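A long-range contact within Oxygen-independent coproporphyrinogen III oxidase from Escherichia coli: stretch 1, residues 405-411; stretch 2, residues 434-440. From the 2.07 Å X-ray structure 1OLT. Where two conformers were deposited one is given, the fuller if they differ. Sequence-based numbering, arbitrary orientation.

Stretch 1, residues 405-411: KLLAPLA
Stretch 2, residues 434-440: RNICMCF

How are the two backbones arranged? Residues 405-411 lie within a helix that runs on in both directions, with phi/psi from -52/-53 at Ala408 to -73/-32 at Leu407. Pro409 has no amide hydrogen to give to the preceding turn, and the helix kinks there; Ala408 N donates a hydrogen bond to Lys405 O at 3.2 Å, and past the proline Ala411 N donates one to Leu407 O at 2.9 Å. The second stretch is already helical at Arg434, in a helix that begins earlier in the chain, with phi/psi averaging about -61/-45 through Ile436, and Met438 N reaches Arg434 O at 3.0 Å. Toward its C-terminal end the bonds span three residues, Cys439 N to Ile436 O at 3.2 Å and Phe440 N to Cys437 O at 3.0 Å, while psi climbs from -25 at Met438 to -21 at Cys439 and 3 at Phe440, where phi is -100. The two helix axes approach to 9.8 Å with their N-to-C directions 152° apart, a roughly antiparallel pair. The register is set by Leu406 and Cys439, whose CA atoms are 5.6 Å apart.

What occupies the point of closest backbone approach? Cys439, in the m rotamer (chi1 -61°), points its CB toward the first helix, and its sulfur lies against the turn that holds Leu406 and Leu407. Cys439 SG lies 4.0 Å from Leu406 CB, 3.9 Å from Leu407 N and 4.1 Å from Leu407 CD1. These are van der Waals contacts of a polarizable sulfur with a mostly hydrocarbon surface. Leu406, with chi1 -65° and chi2 -179° (m, t), also points its CB toward the second stretch and sets CD1 3.5 Å from Cys439 O. Cys439 is buried and has more area covered by the opposing stretch than any other residue here.

How do the other two leucines extend the contact? One helical turn after Leu406, Leu410 directs its CB toward the second helix and adopts m, p (chi1 -83°, chi2 75°). Its CD2 settles on the backbone and side chains of the facing turn, 3.9 Å from both Asn435 O and Ile436 N, 4.1 Å from Ile436 CG1 and 4.3 Å from Cys439 SG. Leu407 starts sideways, but its t, p rotamer (chi1 -164°, chi2 59°) brings its end nearer, with CD1 4.3 Å from Ile436 CG2. Ile436, m and t at -67° and 157°, thus meets both leucines with its aliphatic surface.

What holds the pair together without polar links? No hydrogen bond crosses between the stretches; the backbone hydrogen bonds listed above act within each stretch. Close packing of apolar groups buries 301 Å² in total, counting both sides. Lys405, Ala408, Pro409 and Ala411 stay out of reach of the second stretch, so the first helix makes its contact through Leu406, Leu407 and Leu410. Across from them, Cys437 points away, leaving Cys439 and Ile436 to supply the apolar side-chain contacts.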

ATOM      1  N   LYS A 405       2.010  29.884   3.612  0.50 11.44           N
ATOM      2  CA  LYS A 405       0.940  30.671   4.237  0.50 11.57           C
ATOM      3  C   LYS A 405      -0.104  29.709   4.810  0.50 11.76           C
ATOM      4  O   LYS A 405      -0.545  29.848   5.935  0.50 11.74           O
ATOM      5  CB  LYS A 405       0.261  31.589   3.219  0.50 11.47           C
ATOM      6  CG  LYS A 405       1.136  32.680   2.619  0.50 11.45           C
ATOM      7  CD  LYS A 405       0.294  33.864   2.066  0.50 11.59           C
ATOM      8  CE  LYS A 405       0.063  33.776   0.557  0.50 11.77           C
ATOM      9  NZ  LYS A 405       1.105  34.539  -0.204  0.50 11.66           N
ATOM     10  N   LEU A 406      -0.470  28.710   4.014  1.00 12.21           N
ATOM     11  CA  LEU A 406      -1.412  27.665   4.432  1.00 12.26           C
ATOM     12  C   LEU A 406      -0.828  26.903   5.613  1.00 12.33           C
ATOM     13  O   LEU A 406      -1.564  26.445   6.498  1.00 11.88           O
ATOM     14  CB  LEU A 406      -1.702  26.683   3.285  1.00 12.48           C
ATOM     15  CG  LEU A 406      -2.429  27.206   2.034  1.00 13.63           C
ATOM     16  CD1 LEU A 406      -2.643  26.037   0.990  1.00 14.23           C
ATOM     17  CD2 LEU A 406      -3.764  27.897   2.407  1.00 13.20           C
ATOM     18  N   LEU A 407       0.505  26.779   5.621  1.00 11.89           N
ATOM     19  CA  LEU A 407       1.226  26.077   6.676  1.00 12.12           C
ATOM     20  C   LEU A 407       1.282  26.830   8.006  1.00 11.78           C
ATOM     21  O   LEU A 407       1.317  26.210   9.060  1.00 11.50           O
ATOM     22  CB  LEU A 407       2.670  25.768   6.214  1.00 12.47           C
ATOM     23  CG  LEU A 407       3.481  24.718   7.008  1.00 14.18           C
ATOM     24  CD1 LEU A 407       2.808  23.362   7.014  1.00 15.54           C
ATOM     25  CD2 LEU A 407       4.901  24.551   6.455  1.00 14.01           C
ATOM     26  N   ALA A 408       1.310  28.160   7.953  1.00 11.53           N
ATOM     27  CA  ALA A 408       1.537  28.987   9.150  1.00 11.74           C
ATOM     28  C   ALA A 408       0.612  28.644  10.327  1.00 12.07           C
ATOM     29  O   ALA A 408       1.089  28.362  11.423  1.00 12.09           O
ATOM     30  CB  ALA A 408       1.428  30.491   8.801  1.00 11.56           C
ATOM     31  N   PRO A 409      -0.702  28.633  10.111  1.00 12.45           N
ATOM     32  CA  PRO A 409      -1.625  28.284  11.199  1.00 12.64           C
ATOM     33  C   PRO A 409      -1.302  26.919  11.844  1.00 12.61           C
ATOM     34  O   PRO A 409      -1.355  26.788  13.066  1.00 12.16           O
ATOM     35  CB  PRO A 409      -3.016  28.299  10.532  1.00 12.89           C
ATOM     36  CG  PRO A 409      -2.783  28.428   9.038  1.00 13.07           C
ATOM     37  CD  PRO A 409      -1.408  28.926   8.847  1.00 12.62           C
ATOM     38  N   LEU A 410      -0.971  25.936  11.009  0.50 12.26           N
ATOM     39  CA  LEU A 410      -0.546  24.618  11.478  0.50 12.37           C
ATOM     40  C   LEU A 410       0.734  24.693  12.346  0.50 12.69           C
ATOM     41  O   LEU A 410       0.814  24.068  13.403  0.50 12.16           O
ATOM     42  CB  LEU A 410      -0.371  23.645  10.273  0.50 12.02           C
ATOM     43  CG  LEU A 410      -1.651  22.953   9.757  0.50 11.32           C
ATOM     44  CD1 LEU A 410      -2.537  23.908   8.958  0.50 11.44           C
ATOM     45  CD2 LEU A 410      -1.322  21.719   8.912  0.50 11.96           C
ATOM     46  N   ALA A 411       1.711  25.478  11.888  1.00 13.20           N
ATOM     47  CA  ALA A 411       2.998  25.685  12.588  1.00 13.87           C
ATOM     48  C   ALA A 411       2.842  26.380  13.942  1.00 14.50           C
ATOM     49  O   ALA A 411       3.566  26.069  14.890  1.00 14.16           O
ATOM     50  CB  ALA A 411       3.960  26.510  11.722  1.00 13.87           C
ATOM     51  N   ARG A 434      -1.180  14.135   6.953  1.00 17.81           N
ATOM     52  CA  ARG A 434      -1.988  14.392   5.757  1.00 18.85           C
ATOM     53  C   ARG A 434      -2.410  15.874   5.728  1.00 18.55           C
ATOM     54  O   ARG A 434      -2.403  16.501   4.657  1.00 18.24           O
ATOM     55  CB  ARG A 434      -3.219  13.478   5.680  1.00 19.49           C
ATOM     56  CG  ARG A 434      -2.925  11.944   5.587  1.00 22.83           C
ATOM     57  CD  ARG A 434      -4.126  11.091   6.064  1.00 25.67           C
ATOM     58  NE  ARG A 434      -3.932   9.621   6.139  1.00 29.71           N
ATOM     59  CZ  ARG A 434      -3.222   8.947   7.086  1.00 30.33           C
ATOM     60  NH1 ARG A 434      -2.543   9.590   8.035  1.00 29.24           N
ATOM     61  NH2 ARG A 434      -3.175   7.601   7.056  1.00 31.19           N
ATOM     62  N   ASN A 435      -2.748  16.424   6.901  1.00 18.29           N
ATOM     63  CA  ASN A 435      -3.023  17.864   7.038  1.00 18.14           C
ATOM     64  C   ASN A 435      -1.851  18.689   6.540  1.00 17.34           C
ATOM     65  O   ASN A 435      -2.039  19.607   5.743  1.00 17.53           O
ATOM     66  CB  ASN A 435      -3.334  18.269   8.486  1.00 18.62           C
ATOM     67  CG  ASN A 435      -4.424  17.399   9.135  1.00 19.98           C
ATOM     68  OD1 ASN A 435      -4.136  16.341   9.702  1.00 21.35           O
ATOM     69  ND2 ASN A 435      -5.671  17.862   9.069  1.00 19.95           N
ATOM     70  N   ILE A 436      -0.640  18.348   6.986  1.00 16.61           N
ATOM     71  CA  ILE A 436       0.561  19.087   6.594  1.00 15.96           C
ATOM     72  C   ILE A 436       0.816  18.992   5.082  1.00 16.00           C
ATOM     73  O   ILE A 436       1.101  20.000   4.415  1.00 16.20           O
ATOM     74  CB  ILE A 436       1.797  18.571   7.399  1.00 16.05           C
ATOM     75  CG1 ILE A 436       1.669  18.920   8.888  1.00 15.83           C
ATOM     76  CG2 ILE A 436       3.114  19.099   6.829  1.00 14.80           C
ATOM     77  CD1 ILE A 436       2.484  18.017   9.813  1.00 14.95           C
ATOM     78  N   CYS A 437       0.726  17.776   4.543  1.00 15.97           N
ATOM     79  CA  CYS A 437       0.975  17.540   3.123  1.00 16.00           C
ATOM     80  C   CYS A 437      -0.021  18.295   2.246  1.00 15.85           C
ATOM     81  O   CYS A 437       0.342  18.769   1.164  1.00 14.74           O
ATOM     82  CB  CYS A 437       0.923  16.033   2.785  1.00 16.08           C
ATOM     83  SG  CYS A 437       2.302  15.142   3.529  1.00 16.96           S
ATOM     84  N   MET A 438      -1.251  18.422   2.736  1.00 15.88           N
ATOM     85  CA  MET A 438      -2.326  19.109   2.027  1.00 16.48           C
ATOM     86  C   MET A 438      -2.002  20.582   1.720  1.00 16.75           C
ATOM     87  O   MET A 438      -2.563  21.156   0.773  1.00 16.66           O
ATOM     88  CB  MET A 438      -3.628  19.029   2.839  1.00 17.02           C
ATOM     89  CG  MET A 438      -4.922  19.010   2.020  1.00 18.63           C
ATOM     90  SD  MET A 438      -6.438  18.388   2.922  1.00 21.00           S
ATOM     91  CE  MET A 438      -5.948  18.509   4.714  1.00 20.63           C
ATOM     92  N   CYS A 439      -1.119  21.200   2.511  1.00 16.38           N
ATOM     93  CA  CYS A 439      -0.707  22.599   2.241  1.00 16.37           C
ATOM     94  C   CYS A 439       0.039  22.770   0.921  1.00 16.13           C
ATOM     95  O   CYS A 439       0.108  23.900   0.367  1.00 15.33           O
ATOM     96  CB  CYS A 439       0.157  23.145   3.372  1.00 16.53           C
ATOM     97  SG  CYS A 439      -0.752  23.163   4.909  1.00 16.76           S
ATOM     98  N   PHE A 440       0.584  21.659   0.436  1.00 15.60           N
ATOM     99  CA  PHE A 440       1.328  21.608  -0.807  1.00 16.50           C
ATOM    100  C   PHE A 440       0.537  21.067  -2.016  1.00 17.18           C
ATOM    101  O   PHE A 440       1.082  20.946  -3.112  1.00 17.06           O
ATOM    102  CB  PHE A 440       2.615  20.811  -0.589  1.00 16.71           C
ATOM    103  CG  PHE A 440       3.570  21.496   0.321  1.00 17.10           C
ATOM    104  CD1 PHE A 440       4.459  22.458  -0.174  1.00 18.10           C
ATOM    105  CD2 PHE A 440       3.568  21.237   1.678  1.00 16.53           C
ATOM    106  CE1 PHE A 440       5.347  23.122   0.668  1.00 17.19           C
ATOM    107  CE2 PHE A 440       4.442  21.905   2.517  1.00 16.92           C
ATOM    108  CZ  PHE A 440       5.336  22.873   1.997  1.00 17.97           C
TER